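Local coordinates for protein SmhB (Serratia marcescens, PDB 6ZZ5) that forms part of the tripartite alpha-pore-forming toxin Smh, probably assembling with its partner proteins into a membrane pore, at residues A297-K301 / G302-D306; D286-T289 / S290-T294; S248-S252 / E253-A257. All coordinates share one frame; numbering follows the deposited sequence. Where two conformers were deposited one is given.

Contact 1. Residues A297-K301 / G302-D306; sequences ANLRK and GIIDD. With SO4 (sulfate ion), chain C.
Three backbone N-H groups turn back onto the end of helix 252-300: Ile303 N and Ile304 N both reach Asn298 O, and Gly302 N reaches Leu299 O at 2.9 Å. The two donors to Asn298 O arrive from different directions. Ile303 N, 2.9 Å from Asn298 O, lies in the carbonyl plane, although its N-H is bent to 131°; Ile304 N stands well above that plane but offers a straighter N-H, 167°. The same carbonyl is therefore gripped twice, once in its plane and once over its face.

Over this turn the side chains of both isoleucines fold back against the helix. Ile304 CG1 sits between its own backbone N and carbonyl carbon (chi1 64°), which brings it over the last turn, 4.0 Å from Leu299 CB and 3.9 Å from Asn298 CB. Ile303 takes the neighbouring strip: its CD1 approaches Asn298 OD1 at 3.7 Å, and the side chain runs alongside that of Lys301, pointing the same way.

Gly302, with positive phi, is the first residue to leave helical geometry, and with the bonds back into the last turn it makes a Schellman motif, ending the long helix before the chain enters helix 306-319. At the start of that next helix Asp305 is the N-cap, its OD1 accepting from Phe308 N. Leu299 is buried against Trp102 and Leu103 of helix 99-151, and its CD1 lies 3.7 Å from Asp306 OD1, the two side chains crossing at about a right angle.

On the exposed flank, Arg300 and Lys301 converge on a sulfate, probably from the crystallisation liquor. The sulfate sits at the guanidinium edge, in plane, with Arg300 NH1 2.7 Å from O1; extended Lys301 puts NZ 3.2 Å from O4, a longer, less certain bond.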
ATOM      1  N   ALA A 297      28.270  22.794  -6.358  1.00 22.70           N
ATOM      2  CA  ALA A 297      29.360  22.787  -7.360  1.00 22.44           C
ATOM      3  C   ALA A 297      29.348  24.098  -8.163  1.00 22.84           C
ATOM      4  O   ALA A 297      30.430  24.727  -8.342  1.00 24.46           O
ATOM      5  CB  ALA A 297      29.256  21.540  -8.265  1.00 22.72           C
ATOM      6  N   ASN A 298      28.173  24.567  -8.550  1.00 21.32           N
ATOM      7  CA  ASN A 298      28.024  25.746  -9.435  1.00 22.67           C
ATOM      8  C   ASN A 298      28.407  27.021  -8.675  1.00 20.82           C
ATOM      9  O   ASN A 298      29.033  27.941  -9.237  1.00 20.82           O
ATOM     10  CB  ASN A 298      26.631  25.779 -10.066  1.00 23.38           C
ATOM     11  CG  ASN A 298      26.554  24.876 -11.285  1.00 26.36           C
ATOM     12  OD1 ASN A 298      27.575  24.444 -11.779  1.00 29.60           O
ATOM     13  ND2 ASN A 298      25.360  24.527 -11.728  1.00 24.93           N
ATOM     14  N   LEU A 299      28.088  27.083  -7.402  1.00 20.76           N
ATOM     15  CA  LEU A 299      28.478  28.246  -6.592  1.00 20.83           C
ATOM     16  C   LEU A 299      29.999  28.237  -6.391  1.00 21.66           C
ATOM     17  O   LEU A 299      30.643  29.288  -6.595  1.00 22.52           O
ATOM     18  CB  LEU A 299      27.731  28.201  -5.269  1.00 18.36           C
ATOM     19  CG  LEU A 299      28.035  29.385  -4.355  1.00 19.48           C
ATOM     20  CD1 LEU A 299      27.643  30.711  -4.985  1.00 27.81           C
ATOM     21  CD2 LEU A 299      27.328  29.193  -3.031  1.00 22.41           C
ATOM     22  N   ARG A 300      30.557  27.075  -6.069  1.00 21.01           N
ATOM     23  CA  ARG A 300      32.004  26.935  -5.804  1.00 22.52           C
ATOM     24  C   ARG A 300      32.772  27.389  -7.052  1.00 23.43           C
ATOM     25  O   ARG A 300      33.790  28.027  -6.928  1.00 21.45           O
ATOM     26  CB  ARG A 300      32.333  25.482  -5.467  1.00 24.05           C
ATOM     27  CG  ARG A 300      33.819  25.203  -5.470  1.00 28.75           C
ATOM     28  CD  ARG A 300      34.292  23.774  -5.266  1.00 28.23           C
ATOM     29  NE  ARG A 300      33.476  22.685  -5.782  1.00 32.76           N
ATOM     30  CZ  ARG A 300      33.563  22.096  -6.978  1.00 34.54           C
ATOM     31  NH1 ARG A 300      34.431  22.512  -7.881  1.00 29.03           N
ATOM     32  NH2 ARG A 300      32.749  21.076  -7.255  1.00 31.62           N
ATOM     33  N   LYS A 301      32.295  27.009  -8.226  1.00 22.43           N
ATOM     34  CA  LYS A 301      32.960  27.311  -9.503  1.00 26.94           C
ATOM     35  C   LYS A 301      32.621  28.708  -9.992  1.00 25.75           C
ATOM     36  O   LYS A 301      33.215  29.075 -10.996  1.00 29.93           O
ATOM     37  CB  LYS A 301      32.522  26.308 -10.561  1.00 28.81           C
ATOM     38  CG  LYS A 301      32.960  24.874 -10.313  1.00 31.47           C
ATOM     39  CD  LYS A 301      32.388  24.026 -11.406  1.00 34.73           C
ATOM     40  CE  LYS A 301      32.249  22.584 -11.071  1.00 44.23           C
ATOM     41  NZ  LYS A 301      31.716  21.876 -12.250  1.00 43.34           N
ATOM     42  N   GLY A 302      31.784  29.492  -9.303  1.00 25.24           N
ATOM     43  CA  GLY A 302      31.441  30.855  -9.784  1.00 26.40           C
ATOM     44  C   GLY A 302      30.513  30.836 -11.025  1.00 28.29           C
ATOM     45  O   GLY A 302      30.303  31.880 -11.631  1.00 27.93           O
ATOM     46  N   ILE A 303      29.870  29.724 -11.332  1.00 28.17           N
ATOM     47  CA  ILE A 303      28.859  29.643 -12.416  1.00 31.26           C
ATOM     48  C   ILE A 303      27.532  30.258 -11.947  1.00 32.51           C
ATOM     49  O   ILE A 303      26.833  30.836 -12.781  1.00 28.56           O
ATOM     50  CB  ILE A 303      28.726  28.192 -12.902  1.00 30.76           C
ATOM     51  CG1 ILE A 303      29.987  27.741 -13.650  1.00 31.88           C
ATOM     52  CG2 ILE A 303      27.494  28.023 -13.766  1.00 33.86           C
ATOM     53  CD1 ILE A 303      30.087  26.249 -13.827  1.00 32.01           C
ATOM     54  N   ILE A 304      27.159  30.112 -10.676  1.00 23.82           N
ATOM     55  CA  ILE A 304      26.070  30.901 -10.060  1.00 26.74           C
ATOM     56  C   ILE A 304      26.669  31.704  -8.915  1.00 27.80           C
ATOM     57  O   ILE A 304      27.820  31.422  -8.500  1.00 27.45           O
ATOM     58  CB  ILE A 304      24.918  30.016  -9.569  1.00 25.03           C
ATOM     59  CG1 ILE A 304      25.378  29.083  -8.439  1.00 22.00           C
ATOM     60  CG2 ILE A 304      24.244  29.308 -10.760  1.00 24.69           C
ATOM     61  CD1 ILE A 304      24.291  28.213  -7.910  1.00 23.94           C
ATOM     62  N   ASP A 305      25.937  32.711  -8.461  1.00 24.65           N
ATOM     63  CA  ASP A 305      26.362  33.600  -7.349  1.00 23.18           C
ATOM     64  C   ASP A 305      25.295  33.590  -6.227  1.00 22.07           C
ATOM     65  O   ASP A 305      24.255  32.881  -6.346  1.00 22.03           O
ATOM     66  CB  ASP A 305      26.731  34.961  -7.935  1.00 27.60           C
ATOM     67  CG  ASP A 305      25.567  35.728  -8.514  1.00 26.26           C
ATOM     68  OD1 ASP A 305      24.413  35.251  -8.387  1.00 26.94           O
ATOM     69  OD2 ASP A 305      25.846  36.760  -9.189  1.00 28.56           O
ATOM     70  N   ASP A 306      25.535  34.336  -5.157  1.00 22.52           N
ATOM     71  CA  ASP A 306      24.604  34.373  -4.000  1.00 27.34           C
ATOM     72  C   ASP A 306      23.267  34.945  -4.429  1.00 23.65           C
ATOM     73  O   ASP A 306      22.251  34.530  -3.905  1.00 20.43           O
ATOM     74  CB  ASP A 306      25.222  35.180  -2.856  1.00 27.57           C
ATOM     75  CG  ASP A 306      26.420  34.457  -2.248  1.00 27.07           C
ATOM     76  OD1 ASP A 306      26.679  33.351  -2.652  1.00 28.39           O
ATOM     77  OD2 ASP A 306      27.064  34.998  -1.361  1.00 30.37           O
TER
HETATM   78  S   SO4 C 401      34.158  19.788 -10.498  1.00 73.12           S
HETATM   79  O1  SO4 C 401      35.024  20.806  -9.946  1.00 57.78           O
HETATM   80  O2  SO4 C 401      32.796  19.966 -10.036  1.00 45.42           O
HETATM   81  O3  SO4 C 401      34.625  18.491 -10.068  1.00 64.67           O
HETATM   82  O4  SO4 C 401      34.180  19.884 -11.944  1.00 48.52           O

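Contact 2. Residues D286-T289 / S290-T294; sequences DSLT and SELET. With EDO (1,2-ethanediol), chain J; EDO (1,2-ethanediol), chain I.
Ser290 bonds back to Asp286. Its backbone N lies 2.9 Å from Asp286 O, and in one of its two conformers OG adds a second bond of 3.0 Å to that oxygen, the two donors coming from opposite faces of the carbonyl plane. In that conformer OG lies beside its own backbone N (chi1 -76°), leaning back along the helix. One turn on, Thr294 repeats the pattern, with OG1 2.7 Å from Ser290 O. On the far side of the helix from these hydroxyls, Leu288 CG meets Leu292 CD1 at 4.2 Å, the side chains crossing at a slant.

Glu291 extends from the helix and its OE2 accepts from one ethanediol O1 at 3.1 Å; a second ethanediol is modelled implausibly close to OE1, a doubtful contact. Both are probably crystallisation additives.

Farther out, Gln117 of helix 99-151 fixes two side chains, its NE2 bonded to Asp286 OD1 and its OE1 to Thr289 OG1, while that hydroxyl also bonds to Trp285 O. Tyr82 of helix 44-92 packs on both leucines, and Pro4 of helix 4-30 touches Ser287 and Glu291. This is i to i+4 packing within a continuous helix, consistent with the helical bundles of HBL-type toxins.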
ATOM      1  N   ASP A 286      16.432  11.419  -5.404  1.00 18.88           N
ATOM      2  CA  ASP A 286      17.616  11.528  -6.288  1.00 21.85           C
ATOM      3  C   ASP A 286      17.593  12.892  -7.012  1.00 21.52           C
ATOM      4  O   ASP A 286      18.668  13.515  -7.149  1.00 22.80           O
ATOM      5  CB  ASP A 286      17.702  10.379  -7.293  1.00 22.90           C
ATOM      6  CG  ASP A 286      19.071  10.356  -7.947  1.00 34.25           C
ATOM      7  OD1 ASP A 286      20.063  10.221  -7.209  1.00 35.21           O
ATOM      8  OD2 ASP A 286      19.129  10.520  -9.170  1.00 39.52           O
ATOM      9  N   SER A 287      16.426  13.317  -7.491  1.00 18.24           N
ATOM     10  CA  SER A 287      16.318  14.575  -8.276  1.00 22.28           C
ATOM     11  C   SER A 287      16.632  15.746  -7.342  1.00 25.07           C
ATOM     12  O   SER A 287      17.294  16.674  -7.789  1.00 21.20           O
ATOM     13  CB  SER A 287      15.017  14.738  -8.983  1.00 23.40           C
ATOM     14  OG  SER A 287      13.966  15.021  -8.068  1.00 29.74           O
ATOM     15  N   LEU A 288      16.186  15.686  -6.090  1.00 17.31           N
ATOM     16  CA  LEU A 288      16.430  16.742  -5.095  1.00 18.64           C
ATOM     17  C   LEU A 288      17.929  16.766  -4.753  1.00 20.83           C
ATOM     18  O   LEU A 288      18.516  17.848  -4.827  1.00 18.37           O
ATOM     19  CB  LEU A 288      15.553  16.533  -3.855  1.00 20.52           C
ATOM     20  CG  LEU A 288      15.804  17.507  -2.711  1.00 17.93           C
ATOM     21  CD1 LEU A 288      15.385  18.916  -3.188  1.00 23.90           C
ATOM     22  CD2 LEU A 288      15.058  17.085  -1.461  1.00 18.27           C
ATOM     23  N   THR A 289      18.549  15.648  -4.393  1.00 17.36           N
ATOM     24  CA  THR A 289      19.994  15.637  -4.015  1.00 20.78           C
ATOM     25  C   THR A 289      20.864  16.089  -5.196  1.00 23.15           C
ATOM     26  O   THR A 289      21.805  16.872  -4.981  1.00 22.59           O
ATOM     27  CB  THR A 289      20.419  14.282  -3.456  1.00 21.41           C
ATOM     28  OG1 THR A 289      20.113  13.344  -4.472  1.00 31.85           O
ATOM     29  CG2 THR A 289      19.661  13.921  -2.214  1.00 19.20           C
ATOM     30  N   SER A 290      20.540  15.639  -6.395  1.00 22.61           N
ATOM     31  CA  SER A 290      21.246  16.042  -7.637  0.50 26.08           C
ATOM     32  C   SER A 290      21.174  17.559  -7.802  1.00 29.10           C
ATOM     33  O   SER A 290      22.229  18.181  -8.126  1.00 23.43           O
ATOM     34  CB  SER A 290      20.682  15.368  -8.841  0.50 22.46           C
ATOM     35  OG  SER A 290      21.107  14.031  -8.885  0.50 23.44           O
ATOM     36  N   GLU A 291      19.987  18.132  -7.598  1.00 24.85           N
ATOM     37  CA  GLU A 291      19.851  19.595  -7.706  1.00 21.67           C
ATOM     38  C   GLU A 291      20.758  20.258  -6.656  1.00 21.01           C
ATOM     39  O   GLU A 291      21.500  21.236  -7.013  1.00 21.98           O
ATOM     40  CB  GLU A 291      18.410  20.073  -7.600  1.00 23.05           C
ATOM     41  CG  GLU A 291      18.326  21.567  -7.865  1.00 33.85           C
ATOM     42  CD  GLU A 291      16.980  22.289  -7.861  1.00 54.76           C
ATOM     43  OE1 GLU A 291      15.915  21.649  -8.090  1.00 42.83           O
ATOM     44  OE2 GLU A 291      17.001  23.532  -7.651  1.00 49.83           O
ATOM     45  N   LEU A 292      20.682  19.843  -5.407  1.00 16.91           N
ATOM     46  CA  LEU A 292      21.409  20.548  -4.326  1.00 20.45           C
ATOM     47  C   LEU A 292      22.910  20.421  -4.562  1.00 20.82           C
ATOM     48  O   LEU A 292      23.647  21.402  -4.280  1.00 22.09           O
ATOM     49  CB  LEU A 292      21.018  19.938  -2.976  1.00 17.55           C
ATOM     50  CG  LEU A 292      19.583  20.215  -2.569  1.00 20.72           C
ATOM     51  CD1 LEU A 292      19.261  19.365  -1.348  1.00 17.98           C
ATOM     52  CD2 LEU A 292      19.437  21.703  -2.224  1.00 20.09           C
ATOM     53  N   GLU A 293      23.379  19.242  -4.995  1.00 19.43           N
ATOM     54  CA  GLU A 293      24.809  19.021  -5.310  1.00 21.68           C
ATOM     55  C   GLU A 293      25.222  19.926  -6.475  1.00 20.14           C
ATOM     56  O   GLU A 293      26.303  20.496  -6.400  1.00 20.78           O
ATOM     57  CB  GLU A 293      25.108  17.553  -5.630  1.00 24.31           C
ATOM     58  CG  GLU A 293      25.098  16.695  -4.371  1.00 29.71           C
ATOM     59  CD  GLU A 293      25.011  15.184  -4.556  1.00 45.86           C
ATOM     60  OE1 GLU A 293      25.080  14.741  -5.700  1.00 37.10           O
ATOM     61  OE2 GLU A 293      24.846  14.461  -3.527  1.00 49.81           O
ATOM     62  N   THR A 294      24.383  20.058  -7.500  1.00 20.49           N
ATOM     63  CA  THR A 294      24.677  20.936  -8.657  1.00 23.84           C
ATOM     64  C   THR A 294      24.798  22.401  -8.214  1.00 21.19           C
ATOM     65  O   THR A 294      25.755  23.095  -8.684  1.00 21.23           O
ATOM     66  CB  THR A 294      23.682  20.712  -9.794  1.00 25.63           C
ATOM     67  OG1 THR A 294      23.758  19.316 -10.049  1.00 21.88           O
ATOM     68  CG2 THR A 294      24.085  21.429 -11.064  1.00 25.25           C
TER
HETATM   69  C1  EDO J 408      13.063  24.749  -9.532  1.00 54.23           C
HETATM   70  O1  EDO J 408      11.830  24.251  -9.032  1.00 48.94           O
HETATM   71  C2  EDO J 408      14.132  23.758  -9.340  1.00 60.12           C
HETATM   72  O2  EDO J 408      13.936  23.032  -8.136  1.00 46.40           O
HETATM   73  C1  EDO I 407      15.702  24.340  -4.308  1.00 41.36           C
HETATM   74  O1  EDO I 407      15.002  24.476  -5.534  1.00 53.87           O
HETATM   75  C2  EDO I 407      15.785  22.929  -3.882  1.00 42.26           C
HETATM   76  O2  EDO I 407      14.504  22.374  -3.653  1.00 43.02           O

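Contact 3. Residues S248-S252 / E253-A257; sequences SQLNS and EVLVA
Asn251 OD1 accepts from two backbone N-H groups, Val254 N at 3.1 Å and Glu253 N at 2.9 Å. The former is fairly straight (158°) and falls in the carbonyl plane on a lone pair; the latter is weak and bent. The amide swings over the first turn because chi1 (172°) sets CG opposite the backbone N, so OD1 can serve both donors. Regular i to i+4 backbone bonding begins at once, since Leu255 N lies 3.0 Å from Asn251 O, followed by Val256 N to Ser252 O.

Asn251 is thus the N-cap of helix 252-300, placed at the end of the loop that follows helix 230-245. Drawing on the N-H groups of the first turn, OD1 probably also benefits from the positive end of the helix dipole.

Apolar contacts adjoin the cap, with Val254 touching both Asn251 and Leu250. Leu250 CD2 meets Leu255 CD1 at 3.5 Å and Val254 CG1 at 4.2 Å, Leu250 crossing Val254 at about a right angle. Val158 and Leu162 of helix 156-184 pack on Leu250.

The Glu253 chain bends at chi2, and its carboxylate stands 82° from the Asn251 amide plane, with Phe37 and Phe40 against its side chain.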
ATOM      1  N   SER A 248     -19.900 -22.416  -7.699  1.00 43.67           N
ATOM      2  CA  SER A 248     -20.268 -23.289  -6.546  1.00 61.11           C
ATOM      3  C   SER A 248     -20.468 -24.758  -7.005  1.00 52.20           C
ATOM      4  O   SER A 248     -20.831 -25.574  -6.166  1.00 52.48           O
ATOM      5  CB  SER A 248     -21.463 -22.722  -5.793  1.00 57.36           C
ATOM      6  OG  SER A 248     -22.677 -22.913  -6.515  1.00 52.36           O
ATOM      7  N   GLN A 249     -20.253 -25.113  -8.282  1.00 63.49           N
ATOM      8  CA  GLN A 249     -20.202 -26.540  -8.730  1.00 67.57           C
ATOM      9  C   GLN A 249     -18.827 -27.137  -8.387  1.00 75.14           C
ATOM     10  O   GLN A 249     -18.748 -28.376  -8.372  1.00 55.29           O
ATOM     11  CB  GLN A 249     -20.560 -26.751 -10.213  1.00 62.25           C
ATOM     12  CG  GLN A 249     -19.460 -26.406 -11.215  1.00 56.38           C
ATOM     13  CD  GLN A 249     -19.484 -24.951 -11.625  1.00 68.14           C
ATOM     14  OE1 GLN A 249     -19.899 -24.068 -10.876  1.00 66.11           O
ATOM     15  NE2 GLN A 249     -19.036 -24.686 -12.833  1.00 48.83           N
ATOM     16  N   LEU A 250     -17.802 -26.318  -8.106  1.00 54.02           N
ATOM     17  CA  LEU A 250     -16.422 -26.784  -7.786  1.00 44.57           C
ATOM     18  C   LEU A 250     -16.388 -27.431  -6.383  1.00 36.28           C
ATOM     19  O   LEU A 250     -17.191 -27.056  -5.513  1.00 33.53           O
ATOM     20  CB  LEU A 250     -15.496 -25.561  -7.864  1.00 46.40           C
ATOM     21  CG  LEU A 250     -14.053 -25.773  -8.322  1.00 50.83           C
ATOM     22  CD1 LEU A 250     -13.955 -26.444  -9.687  1.00 58.61           C
ATOM     23  CD2 LEU A 250     -13.332 -24.434  -8.357  1.00 60.05           C
ATOM     24  N   ASN A 251     -15.445 -28.340  -6.145  1.00 29.78           N
ATOM     25  CA  ASN A 251     -15.251 -28.989  -4.829  1.00 30.40           C
ATOM     26  C   ASN A 251     -15.023 -27.878  -3.779  1.00 37.63           C
ATOM     27  O   ASN A 251     -14.232 -26.956  -4.017  1.00 25.55           O
ATOM     28  CB  ASN A 251     -14.133 -30.028  -4.871  1.00 28.95           C
ATOM     29  CG  ASN A 251     -13.790 -30.563  -3.490  1.00 37.23           C
ATOM     30  OD1 ASN A 251     -13.073 -29.891  -2.733  1.00 34.81           O
ATOM     31  ND2 ASN A 251     -14.304 -31.753  -3.137  1.00 30.69           N
ATOM     32  N   SER A 252     -15.704 -27.968  -2.632  1.00 31.60           N
ATOM     33  CA  SER A 252     -15.694 -26.940  -1.574  1.00 28.14           C
ATOM     34  C   SER A 252     -14.270 -26.674  -1.057  1.00 26.95           C
ATOM     35  O   SER A 252     -13.937 -25.507  -0.769  1.00 27.07           O
ATOM     36  CB  SER A 252     -16.597 -27.370  -0.479  1.00 32.37           C
ATOM     37  OG  SER A 252     -17.917 -27.000  -0.807  1.00 37.81           O
ATOM     38  N   GLU A 253     -13.467 -27.721  -0.881  1.00 26.60           N
ATOM     39  CA  GLU A 253     -12.118 -27.585  -0.280  1.00 29.23           C
ATOM     40  C   GLU A 253     -11.205 -26.952  -1.338  1.00 28.84           C
ATOM     41  O   GLU A 253     -10.335 -26.159  -0.994  1.00 25.07           O
ATOM     42  CB  GLU A 253     -11.631 -28.952   0.208  1.00 36.36           C
ATOM     43  CG  GLU A 253     -12.355 -29.434   1.444  1.00 44.01           C
ATOM     44  CD  GLU A 253     -13.817 -29.781   1.263  1.00 61.60           C
ATOM     45  OE1 GLU A 253     -14.109 -30.642   0.376  1.00 54.75           O
ATOM     46  OE2 GLU A 253     -14.658 -29.172   1.996  1.00 51.27           O
ATOM     47  N   VAL A 254     -11.405 -27.295  -2.605  1.00 24.66           N
ATOM     48  CA  VAL A 254     -10.656 -26.676  -3.710  1.00 24.13           C
ATOM     49  C   VAL A 254     -10.961 -25.179  -3.700  1.00 22.67           C
ATOM     50  O   VAL A 254     -10.039 -24.424  -3.947  1.00 23.18           O
ATOM     51  CB  VAL A 254     -10.990 -27.316  -5.059  1.00 25.74           C
ATOM     52  CG1 VAL A 254     -10.409 -26.486  -6.196  1.00 27.24           C
ATOM     53  CG2 VAL A 254     -10.484 -28.748  -5.112  1.00 29.18           C
ATOM     54  N   LEU A 255     -12.228 -24.804  -3.598  1.00 22.80           N
ATOM     55  CA  LEU A 255     -12.663 -23.383  -3.621  1.00 24.07           C
ATOM     56  C   LEU A 255     -11.892 -22.622  -2.538  1.00 23.95           C
ATOM     57  O   LEU A 255     -11.400 -21.538  -2.808  1.00 24.06           O
ATOM     58  CB  LEU A 255     -14.170 -23.303  -3.348  1.00 27.71           C
ATOM     59  CG  LEU A 255     -15.063 -22.467  -4.262  1.00 49.49           C
ATOM     60  CD1 LEU A 255     -14.555 -22.439  -5.691  1.00 47.89           C
ATOM     61  CD2 LEU A 255     -16.505 -23.025  -4.265  1.00 41.12           C
ATOM     62  N   VAL A 256     -11.908 -23.128  -1.315  1.00 24.65           N
ATOM     63  CA  VAL A 256     -11.158 -22.527  -0.189  1.00 24.43           C
ATOM     64  C   VAL A 256      -9.674 -22.424  -0.572  1.00 23.53           C
ATOM     65  O   VAL A 256      -9.090 -21.335  -0.400  1.00 19.24           O
ATOM     66  CB  VAL A 256     -11.404 -23.324   1.095  1.00 27.82           C
ATOM     67  CG1 VAL A 256     -10.479 -22.889   2.198  1.00 24.56           C
ATOM     68  CG2 VAL A 256     -12.872 -23.223   1.517  1.00 30.59           C
ATOM     69  N   ALA A 257      -9.057 -23.489  -1.078  1.00 23.28           N
ATOM     70  CA  ALA A 257      -7.618 -23.485  -1.426  1.00 23.95           C
ATOM     71  C   ALA A 257      -7.376 -22.397  -2.482  1.00 23.82           C
ATOM     72  O   ALA A 257      -6.343 -21.673  -2.381  1.00 22.34           O
ATOM     73  CB  ALA A 257      -7.185 -24.824  -1.931  1.00 24.62           C
TER

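Followed from the N terminus, all three contacts lie in series on helix 252-300 or its ends; none nests within or crosses another. Contact 3 comes first, where the loop after helix 230-245 enters the helix beside helices 99-151 and 156-184. Contact 2 follows far along the same helix, its centre about 55 Å away, where helices 4-30, 44-92 and 99-151 pack on it. Contact 1 adjoins it in sequence, with centres about 15 Å apart, and closes the turn leading into helix 306-319. Contacts 1 and 3 stand at opposite ends, about 70 Å apart between centres, and helix 99-151 neighbours all three.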